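Local coordinates for DUF3298 domain-containing protein (Pseudomonas aeruginosa, PDB 4E72), which is of unknown function but belongs to the DUF3298 family and is made with a signal sequence, consistent with an exported lipoprotein, at residues 94-105 with 117-126; 134-145 with 213-221. All coordinates share one frame; numbering follows the deposited sequence.

Contact 1. Residues 94-105 with 117-126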
loop_
_atom_site.group_PDB
_atom_site.type_symbol
_atom_site.label_atom_id
_atom_site.label_comp_id
_atom_site.label_asym_id
_atom_site.label_seq_id
_atom_site.Cartn_x
_atom_site.Cartn_y
_atom_site.Cartn_z
ATOM N N GLN A 94 -1.835 -13.370 5.236
ATOM C CA GLN A 94 -2.650 -14.394 4.587
ATOM C C GLN A 94 -3.546 -14.981 5.640
ATOM O O GLN A 94 -3.036 -15.488 6.649
ATOM C CB GLN A 94 -1.800 -15.478 3.913
ATOM C CG GLN A 94 -1.156 -14.973 2.643
ATOM C CD GLN A 94 -0.680 -16.090 1.780
ATOM O OE1 GLN A 94 -1.469 -16.823 1.197
ATOM N NE2 GLN A 94 0.623 -16.208 1.648
ATOM N N HIS A 95 -4.876 -14.846 5.454
ATOM C CA HIS A 95 -5.880 -15.382 6.380
ATOM C C HIS A 95 -7.221 -15.496 5.691
ATOM O O HIS A 95 -7.588 -14.631 4.890
ATOM C CB HIS A 95 -6.022 -14.535 7.673
ATOM C CG HIS A 95 -6.612 -13.170 7.463
ATOM N ND1 HIS A 95 -7.974 -12.940 7.616
ATOM C CD2 HIS A 95 -6.007 -12.009 7.099
ATOM C CE1 HIS A 95 -8.156 -11.659 7.334
ATOM N NE2 HIS A 95 -7.001 -11.054 7.019
ATOM N N ASP A 96 -7.934 -16.575 6.007
ATOM C CA ASP A 96 -9.311 -16.887 5.613
ATOM C C ASP A 96 -9.538 -16.802 4.089
ATOM O O ASP A 96 -10.610 -16.384 3.644
ATOM C CB ASP A 96 -10.268 -15.933 6.378
ATOM C CG ASP A 96 -10.176 -16.064 7.903
ATOM O OD1 ASP A 96 -10.409 -17.176 8.417
ATOM O OD2 ASP A 96 -9.846 -15.052 8.574
ATOM N N GLY A 97 -8.534 -17.215 3.315
ATOM C CA GLY A 97 -8.587 -17.173 1.858
ATOM C C GLY A 97 -8.228 -15.825 1.246
ATOM O O GLY A 97 -8.305 -15.668 0.026
ATOM N N LEU A 98 -7.847 -14.838 2.074
ATOM C CA LEU A 98 -7.439 -13.505 1.619
ATOM C C LEU A 98 -5.920 -13.364 1.572
ATOM O O LEU A 98 -5.233 -13.901 2.440
ATOM C CB LEU A 98 -7.994 -12.382 2.517
ATOM C CG LEU A 98 -9.505 -12.260 2.779
ATOM C CD1 LEU A 98 -9.783 -10.970 3.522
ATOM C CD2 LEU A 98 -10.306 -12.248 1.503
ATOM N N VAL A 99 -5.400 -12.623 0.570
ATOM C CA VAL A 99 -3.961 -12.312 0.473
ATOM C C VAL A 99 -3.843 -10.801 0.582
ATOM O O VAL A 99 -4.433 -10.101 -0.231
ATOM C CB VAL A 99 -3.232 -12.863 -0.792
ATOM C CG1 VAL A 99 -1.714 -12.709 -0.660
ATOM C CG2 VAL A 99 -3.588 -14.314 -1.050
ATOM N N ILE A 100 -3.169 -10.294 1.622
ATOM C CA ILE A 100 -3.004 -8.849 1.791
ATOM C C ILE A 100 -1.585 -8.503 1.371
ATOM O O ILE A 100 -0.642 -8.900 2.031
ATOM C CB ILE A 100 -3.360 -8.296 3.203
ATOM C CG1 ILE A 100 -4.649 -8.889 3.814
ATOM C CG2 ILE A 100 -3.307 -6.740 3.238
ATOM C CD1 ILE A 100 -5.953 -8.870 2.995
ATOM N N ILE A 101 -1.447 -7.853 0.224
ATOM C CA ILE A 101 -0.167 -7.448 -0.344
ATOM C C ILE A 101 0.046 -5.981 -0.042
ATOM O O ILE A 101 -0.829 -5.166 -0.336
ATOM C CB ILE A 101 -0.086 -7.746 -1.875
ATOM C CG1 ILE A 101 -0.174 -9.280 -2.131
ATOM C CG2 ILE A 101 1.220 -7.174 -2.478
ATOM C CD1 ILE A 101 -0.562 -9.669 -3.512
ATOM N N GLU A 102 1.198 -5.659 0.573
ATOM C CA GLU A 102 1.598 -4.277 0.858
ATOM C C GLU A 102 2.614 -3.822 -0.187
ATOM O O GLU A 102 3.583 -4.544 -0.479
ATOM C CB GLU A 102 2.156 -4.110 2.277
ATOM C CG GLU A 102 2.059 -2.656 2.720
ATOM C CD GLU A 102 2.519 -2.265 4.112
ATOM O OE1 GLU A 102 2.365 -3.067 5.063
ATOM O OE2 GLU A 102 2.972 -1.107 4.258
ATOM N N LEU A 103 2.378 -2.617 -0.745
ATOM C CA LEU A 103 3.193 -1.999 -1.790
ATOM C C LEU A 103 3.951 -0.785 -1.282
ATOM O O LEU A 103 3.377 0.038 -0.574
ATOM C CB LEU A 103 2.295 -1.570 -2.964
ATOM C CG LEU A 103 1.261 -2.602 -3.448
ATOM C CD1 LEU A 103 0.107 -1.918 -4.099
ATOM C CD2 LEU A 103 1.892 -3.633 -4.386
ATOM N N SER A 104 5.243 -0.676 -1.653
ATOM C CA SER A 104 6.149 0.425 -1.290
ATOM C C SER A 104 6.868 0.918 -2.502
ATOM O O SER A 104 7.307 0.125 -3.340
ATOM C CB SER A 104 7.207 -0.019 -0.275
ATOM O OG SER A 104 6.643 -0.635 0.864
ATOM N N SER A 105 7.065 2.217 -2.547
ATOM C CA SER A 105 7.832 2.876 -3.585
ATOM C C SER A 105 8.634 4.003 -2.961
ATOM O O SER A 105 8.229 4.573 -1.937
ATOM C CB SER A 105 6.925 3.395 -4.699
ATOM O OG SER A 105 6.032 4.386 -4.224
ATOM N N GLY A 117 5.786 6.191 -1.570
ATOM C CA GLY A 117 4.434 5.750 -1.881
ATOM C C GLY A 117 4.121 4.456 -1.149
ATOM O O GLY A 117 5.017 3.649 -0.887
ATOM N N ARG A 118 2.849 4.253 -0.806
ATOM C CA ARG A 118 2.351 3.027 -0.142
ATOM C C ARG A 118 1.057 2.660 -0.775
ATOM O O ARG A 118 0.403 3.527 -1.331
ATOM C CB ARG A 118 2.178 3.169 1.394
ATOM C CG ARG A 118 3.455 3.328 2.190
ATOM C CD ARG A 118 4.316 2.079 2.269
ATOM N NE ARG A 118 5.482 2.292 3.131
ATOM C CZ ARG A 118 6.594 2.943 2.784
ATOM N NH1 ARG A 118 6.725 3.451 1.559
ATOM N NH2 ARG A 118 7.577 3.103 3.660
ATOM N N GLY A 119 0.701 1.385 -0.703
ATOM C CA GLY A 119 -0.543 0.855 -1.259
ATOM C C GLY A 119 -0.862 -0.537 -0.742
ATOM O O GLY A 119 -0.013 -1.217 -0.141
ATOM N N PHE A 120 -2.101 -0.958 -0.952
ATOM C CA PHE A 120 -2.529 -2.308 -0.569
ATOM C C PHE A 120 -3.195 -3.001 -1.741
ATOM O O PHE A 120 -3.783 -2.348 -2.611
ATOM C CB PHE A 120 -3.517 -2.283 0.615
ATOM C CG PHE A 120 -2.968 -1.888 1.960
ATOM C CD1 PHE A 120 -1.900 -2.585 2.530
ATOM C CD2 PHE A 120 -3.586 -0.899 2.714
ATOM C CE1 PHE A 120 -1.412 -2.240 3.798
ATOM C CE2 PHE A 120 -3.110 -0.567 3.990
ATOM C CZ PHE A 120 -2.017 -1.228 4.517
ATOM N N ILE A 121 -3.111 -4.321 -1.748
ATOM C CA ILE A 121 -3.880 -5.216 -2.606
ATOM C C ILE A 121 -4.607 -6.157 -1.634
ATOM O O ILE A 121 -3.965 -6.776 -0.785
ATOM C CB ILE A 121 -3.061 -5.993 -3.668
ATOM C CG1 ILE A 121 -2.230 -5.062 -4.584
ATOM C CG2 ILE A 121 -3.989 -6.949 -4.474
ATOM C CD1 ILE A 121 -1.180 -5.801 -5.475
ATOM N N ASN A 122 -5.927 -6.225 -1.720
ATOM C CA ASN A 122 -6.741 -7.163 -0.938
ATOM C C ASN A 122 -7.288 -8.197 -1.923
ATOM O O ASN A 122 -8.271 -7.948 -2.594
ATOM C CB ASN A 122 -7.861 -6.457 -0.169
ATOM C CG ASN A 122 -7.363 -5.518 0.874
ATOM O OD1 ASN A 122 -7.193 -5.904 2.036
ATOM N ND2 ASN A 122 -7.095 -4.269 0.473
ATOM N N TYR A 123 -6.582 -9.299 -2.086
ATOM C CA TYR A 123 -6.970 -10.331 -3.034
ATOM C C TYR A 123 -7.745 -11.466 -2.365
ATOM O O TYR A 123 -7.207 -12.158 -1.497
ATOM C CB TYR A 123 -5.724 -10.880 -3.744
ATOM C CG TYR A 123 -6.071 -11.802 -4.888
ATOM C CD1 TYR A 123 -6.404 -11.294 -6.142
ATOM C CD2 TYR A 123 -6.046 -13.184 -4.727
ATOM C CE1 TYR A 123 -6.739 -12.139 -7.198
ATOM C CE2 TYR A 123 -6.393 -14.042 -5.775
ATOM C CZ TYR A 123 -6.741 -13.512 -7.007
ATOM O OH TYR A 123 -7.035 -14.335 -8.062
ATOM N N ASP A 124 -8.999 -11.671 -2.783
ATOM C CA ASP A 124 -9.849 -12.765 -2.285
ATOM C C ASP A 124 -9.694 -13.993 -3.191
ATOM O O ASP A 124 -10.007 -13.938 -4.377
ATOM C CB ASP A 124 -11.314 -12.319 -2.205
ATOM C CG ASP A 124 -12.299 -13.324 -1.607
ATOM O OD1 ASP A 124 -11.855 -14.247 -0.864
ATOM O OD2 ASP A 124 -13.505 -13.158 -1.825
ATOM N N ARG A 125 -9.159 -15.077 -2.637
ATOM C CA ARG A 125 -8.924 -16.316 -3.383
ATOM C C ARG A 125 -10.213 -17.121 -3.629
ATOM O O ARG A 125 -10.248 -17.940 -4.552
ATOM C CB ARG A 125 -7.908 -17.204 -2.649
ATOM C CG ARG A 125 -6.506 -16.633 -2.591
ATOM C CD ARG A 125 -5.726 -17.312 -1.499
ATOM N NE ARG A 125 -5.591 -18.747 -1.744
ATOM C CZ ARG A 125 -5.298 -19.650 -0.815
ATOM N NH1 ARG A 125 -5.112 -19.280 0.448
ATOM N NH2 ARG A 125 -5.204 -20.929 -1.135
ATOM N N ARG A 126 -11.249 -16.908 -2.792
ATOM C CA ARG A 126 -12.546 -17.578 -2.895
ATOM C C ARG A 126 -13.253 -17.097 -4.179
ATOM O O ARG A 126 -13.843 -17.909 -4.885
ATOM C CB ARG A 126 -13.390 -17.299 -1.629
ATOM C CG ARG A 126 -14.637 -18.164 -1.472
ATOM C CD ARG A 126 -15.501 -17.639 -0.337
ATOM N NE ARG A 126 -16.746 -18.393 -0.180
ATOM C CZ ARG A 126 -17.797 -17.975 0.524
ATOM N NH1 ARG A 126 -17.774 -16.792 1.129
ATOM N NH2 ARG A 126 -18.884 -18.731 0.615
HETATM O O HOH W 1 -4.349 -16.891 1.533
#
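Gly117 O is gripped twice, by Ser105 N across the strand pair (3.0 Å) and by Arg118 NH1 of the next residue, and the two donors reach it from opposite faces of its carbonyl plane. Arg118 gets there because its chain bends at chi2 (-71°), folding the guanidinium back until Gly117 O lies in its plane, although NH1 stands above the plane of the carbonyl; Ser104 OG lies over one face of that guanidinium. Further along, Glu102 and Phe120 run side by side, Glu102 CG 3.7 Å from Phe120 CE1, while the carboxylate is held by a salt bridge to Arg92. The whole is a regular antiparallel beta hairpin, strands 98-108 and 115-124, in which hydrogen-bonded pairs, Val99-Tyr123 through Ser105-Gly117, alternate with non-hydrogen-bonded ones. On one face Ile101 and Ile121 point the same way, CB to CB 3.9 Å, and Leu103 crosses Ile121 at about a right angle, CD2 to CD1 3.9 Å; helix 44-54 packs on this pair of isoleucines. The other face carries Ile100, whose CD1 touches Asn122 OD1 at 3.4 Å, an amide that bonds to Val180 and Leu182. Beyond the strands, Gly97 O accepts Arg125 N at 2.9 Å, and a water bridges Arg125 NH1 to Gln94 OE1 and Leu98 O. Arg125 also bonds to Gly4 O and Asp7 O, and Gln94 OE1 accepts from Leu9 N.

Contact 2. Residues 134-145 with 213-221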
loop_
_atom_site.group_PDB
_atom_site.type_symbol
_atom_site.label_atom_id
_atom_site.label_comp_id
_atom_site.label_asym_id
_atom_site.label_seq_id
_atom_site.Cartn_x
_atom_site.Cartn_y
_atom_site.Cartn_z
ATOM N N GLN A 134 -15.518 -0.484 -2.077
ATOM C CA GLN A 134 -16.909 -0.727 -2.462
ATOM C C GLN A 134 -17.271 -2.220 -2.296
ATOM O O GLN A 134 -18.317 -2.535 -1.727
ATOM C CB GLN A 134 -17.167 -0.240 -3.916
ATOM C CG GLN A 134 -18.620 -0.394 -4.404
ATOM C CD GLN A 134 -19.573 0.559 -3.708
ATOM O OE1 GLN A 134 -19.677 1.745 -4.054
ATOM N NE2 GLN A 134 -20.280 0.062 -2.696
ATOM N N ASP A 135 -16.391 -3.126 -2.749
ATOM C CA ASP A 135 -16.592 -4.578 -2.632
ATOM C C ASP A 135 -16.541 -5.071 -1.174
ATOM O O ASP A 135 -17.058 -6.139 -0.904
ATOM C CB ASP A 135 -15.527 -5.340 -3.437
ATOM C CG ASP A 135 -15.513 -5.056 -4.923
ATOM O OD1 ASP A 135 -16.616 -4.916 -5.513
ATOM O OD2 ASP A 135 -14.395 -4.997 -5.511
HETATM N N MSE A 136 -15.936 -4.320 -0.244
HETATM C CA MSE A 136 -15.849 -4.767 1.151
HETATM C C MSE A 136 -17.041 -4.335 2.005
HETATM O O MSE A 136 -17.217 -4.858 3.109
HETATM C CB MSE A 136 -14.574 -4.249 1.825
HETATM C CG MSE A 136 -13.269 -4.674 1.160
HETATM SE SE MSE A 136 -11.859 -3.552 1.921
HETATM C CE MSE A 136 -10.472 -3.741 0.545
ATOM N N LEU A 137 -17.838 -3.375 1.520
ATOM C CA LEU A 137 -18.895 -2.788 2.331
ATOM C C LEU A 137 -20.292 -3.221 2.006
ATOM O O LEU A 137 -20.598 -3.622 0.884
ATOM C CB LEU A 137 -18.839 -1.242 2.244
ATOM C CG LEU A 137 -17.536 -0.571 2.715
ATOM C CD1 LEU A 137 -17.566 0.873 2.439
ATOM C CD2 LEU A 137 -17.258 -0.814 4.197
ATOM N N VAL A 138 -21.149 -3.137 3.034
ATOM C CA VAL A 138 -22.590 -3.333 2.943
ATOM C C VAL A 138 -23.098 -2.143 2.080
ATOM O O VAL A 138 -22.643 -1.008 2.289
ATOM C CB VAL A 138 -23.245 -3.422 4.356
ATOM C CG1 VAL A 138 -24.762 -3.283 4.288
ATOM C CG2 VAL A 138 -22.854 -4.724 5.071
ATOM N N PRO A 139 -23.916 -2.404 1.030
ATOM C CA PRO A 139 -24.378 -1.296 0.154
ATOM C C PRO A 139 -24.982 -0.117 0.926
ATOM O O PRO A 139 -25.841 -0.305 1.797
ATOM C CB PRO A 139 -25.437 -1.951 -0.732
ATOM C CG PRO A 139 -25.142 -3.402 -0.689
ATOM C CD PRO A 139 -24.484 -3.703 0.622
ATOM N N GLY A 140 -24.500 1.082 0.593
ATOM C CA GLY A 140 -24.884 2.347 1.207
ATOM C C GLY A 140 -24.137 2.710 2.485
ATOM O O GLY A 140 -24.437 3.745 3.079
ATOM N N GLN A 141 -23.134 1.912 2.916
ATOM C CA GLN A 141 -22.471 2.189 4.206
ATOM C C GLN A 141 -21.098 2.876 4.153
ATOM O O GLN A 141 -20.438 2.934 5.195
ATOM C CB GLN A 141 -22.361 0.909 5.064
ATOM C CG GLN A 141 -23.707 0.171 5.298
ATOM C CD GLN A 141 -24.847 1.073 5.738
ATOM O OE1 GLN A 141 -25.799 1.324 4.991
ATOM N NE2 GLN A 141 -24.770 1.589 6.950
ATOM N N GLU A 142 -20.689 3.456 3.009
ATOM C CA GLU A 142 -19.389 4.140 2.934
ATOM C C GLU A 142 -19.310 5.284 3.958
ATOM O O GLU A 142 -18.328 5.364 4.677
ATOM C CB GLU A 142 -19.077 4.637 1.523
ATOM C CG GLU A 142 -17.634 5.121 1.414
ATOM C CD GLU A 142 -16.986 5.301 0.054
ATOM O OE1 GLU A 142 -17.670 5.118 -0.978
ATOM O OE2 GLU A 142 -15.772 5.603 0.029
ATOM N N GLU A 143 -20.353 6.121 4.056
ATOM C CA GLU A 143 -20.464 7.224 5.018
ATOM C C GLU A 143 -20.247 6.701 6.452
ATOM O O GLU A 143 -19.369 7.221 7.148
ATOM C CB GLU A 143 -21.837 7.902 4.899
ATOM N N ALA A 144 -20.965 5.607 6.846
ATOM C CA ALA A 144 -20.811 4.971 8.164
ATOM C C ALA A 144 -19.364 4.453 8.386
ATOM O O ALA A 144 -18.853 4.543 9.500
ATOM C CB ALA A 144 -21.805 3.829 8.318
ATOM N N PHE A 145 -18.702 3.942 7.326
ATOM C CA PHE A 145 -17.307 3.482 7.418
ATOM C C PHE A 145 -16.349 4.641 7.771
ATOM O O PHE A 145 -15.512 4.500 8.672
ATOM C CB PHE A 145 -16.857 2.815 6.111
ATOM C CG PHE A 145 -15.409 2.368 6.093
ATOM C CD1 PHE A 145 -15.029 1.163 6.678
ATOM C CD2 PHE A 145 -14.432 3.137 5.457
ATOM C CE1 PHE A 145 -13.709 0.732 6.625
ATOM C CE2 PHE A 145 -13.112 2.714 5.420
ATOM C CZ PHE A 145 -12.754 1.519 6.020
ATOM N N LEU A 213 -17.573 -2.296 13.005
ATOM C CA LEU A 213 -17.944 -2.411 11.592
ATOM C C LEU A 213 -19.096 -3.391 11.307
ATOM O O LEU A 213 -19.289 -3.766 10.149
ATOM C CB LEU A 213 -16.699 -2.809 10.780
ATOM C CG LEU A 213 -15.568 -1.780 10.841
ATOM C CD1 LEU A 213 -14.260 -2.407 10.501
ATOM C CD2 LEU A 213 -15.885 -0.535 9.992
ATOM N N ASN A 214 -19.876 -3.757 12.347
ATOM C CA ASN A 214 -21.043 -4.627 12.248
ATOM C C ASN A 214 -22.097 -3.921 11.431
ATOM O O ASN A 214 -22.544 -2.841 11.826
ATOM C CB ASN A 214 -21.593 -4.976 13.642
ATOM C CG ASN A 214 -20.739 -5.916 14.456
ATOM O OD1 ASN A 214 -20.229 -6.932 13.973
ATOM N ND2 ASN A 214 -20.645 -5.643 15.740
ATOM N N GLY A 215 -22.437 -4.483 10.276
ATOM C CA GLY A 215 -23.423 -3.873 9.390
ATOM C C GLY A 215 -22.820 -2.820 8.482
ATOM O O GLY A 215 -23.550 -2.130 7.767
ATOM N N ILE A 216 -21.469 -2.677 8.520
ATOM C CA ILE A 216 -20.720 -1.735 7.702
ATOM C C ILE A 216 -19.893 -2.550 6.704
ATOM O O ILE A 216 -20.071 -2.401 5.497
ATOM C CB ILE A 216 -19.854 -0.713 8.502
ATOM C CG1 ILE A 216 -20.620 0.066 9.618
ATOM C CG2 ILE A 216 -19.157 0.248 7.564
ATOM C CD1 ILE A 216 -21.984 0.568 9.329
ATOM N N VAL A 217 -18.979 -3.388 7.207
ATOM C CA VAL A 217 -18.167 -4.285 6.384
ATOM C C VAL A 217 -18.995 -5.595 6.218
ATOM O O VAL A 217 -19.678 -5.991 7.151
ATOM C CB VAL A 217 -16.764 -4.511 7.032
ATOM C CG1 VAL A 217 -16.015 -5.655 6.357
ATOM C CG2 VAL A 217 -15.917 -3.228 7.000
ATOM N N LYS A 218 -18.996 -6.205 5.023
ATOM C CA LYS A 218 -19.688 -7.465 4.735
ATOM C C LYS A 218 -19.278 -8.543 5.764
ATOM O O LYS A 218 -18.091 -8.677 6.038
ATOM C CB LYS A 218 -19.354 -7.921 3.313
ATOM C CG LYS A 218 -20.154 -7.181 2.248
ATOM C CD LYS A 218 -19.600 -7.444 0.880
ATOM C CE LYS A 218 -20.492 -6.869 -0.191
ATOM N NZ LYS A 218 -19.725 -6.546 -1.421
ATOM N N PRO A 219 -20.238 -9.266 6.406
ATOM C CA PRO A 219 -19.859 -10.241 7.455
ATOM C C PRO A 219 -18.884 -11.354 7.016
ATOM O O PRO A 219 -18.080 -11.804 7.831
ATOM C CB PRO A 219 -21.197 -10.840 7.879
ATOM C CG PRO A 219 -22.217 -9.836 7.483
ATOM C CD PRO A 219 -21.702 -9.189 6.238
ATOM N N ASN A 220 -18.959 -11.802 5.747
ATOM C CA ASN A 220 -18.119 -12.865 5.162
ATOM C C ASN A 220 -16.631 -12.474 5.021
ATOM O O ASN A 220 -15.803 -13.333 4.694
ATOM C CB ASN A 220 -18.665 -13.274 3.782
ATOM C CG ASN A 220 -19.112 -12.120 2.883
ATOM O OD1 ASN A 220 -20.264 -11.645 2.942
ATOM N ND2 ASN A 220 -18.233 -11.688 1.987
ATOM N N LEU A 221 -16.302 -11.191 5.254
ATOM C CA LEU A 221 -14.954 -10.658 5.164
ATOM C C LEU A 221 -14.355 -10.425 6.557
ATOM O O LEU A 221 -13.196 -10.008 6.658
ATOM C CB LEU A 221 -14.943 -9.355 4.343
ATOM C CG LEU A 221 -15.265 -9.506 2.855
ATOM C CD1 LEU A 221 -15.441 -8.140 2.205
ATOM C CD2 LEU A 221 -14.186 -10.318 2.124
#
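Ile216 sends its two branches to different partners on the helix that begins at 142. CD1 presses on Ala144 CB at 3.4 Å, a tight carbon contact. CG1 lies beside the backbone N (chi1 -52°), which leaves CG2 anti to it and against Phe145 CB at 3.7 Å, near the plane of the ring at its edge. Gln141, at the N-cap position of that helix, sets its CG 3.4 Å from Gly215 O. Leu213 meets the same aromatic ring obliquely, Leu213 CD2 to Phe145 CD1 3.8 Å, and Leu137 likewise slants across Val217, with Leu137 CD2 3.9 Å from Val217 CG2. Two backbone bonds join the two segments around these side chains: Val138 N gives an almost straight bond to Ile216 O (2.8 Å, 175°), and Lys218 N bonds to Met136 O. Lys218 then stretches out, extended beyond CG, past the carbonyls of Met136 and Leu137 until NZ reaches Asp135 O at 2.7 Å, from above the carbonyl plane. The carboxylate of Asp135 turns elsewhere, to Ser132 N. Leu221 closes this end with CD1 3.6 Å from Met136 CA. The loop after strand 205-208 is thereby tied to the short helix 133-136 and to the first turn of helix 142-159, with Phe145 reaching Leu189 of strand 187-190 and, together with Leu213, Ile208 of strand 205-208.

The hairpin of contact 1 is complete before the chain reaches the first segment of contact 2, and their centres are about 18 Å apart. That hairpin lies in the six-stranded mixed sheet, the centre of the contact about 8 Å from that of the chain. Contact 2 lies further out, about 20 Å from the chain centre, and ties the tail that follows the three-stranded antiparallel sheet to helices 133-136 and 142-159. The two meet where Asn122 ND2 packs against Met136 CE at 3.4 Å. Strand 179-181 of the smaller sheet also touches the hairpin, so Asn122 and its surroundings join both sheets with the helical region.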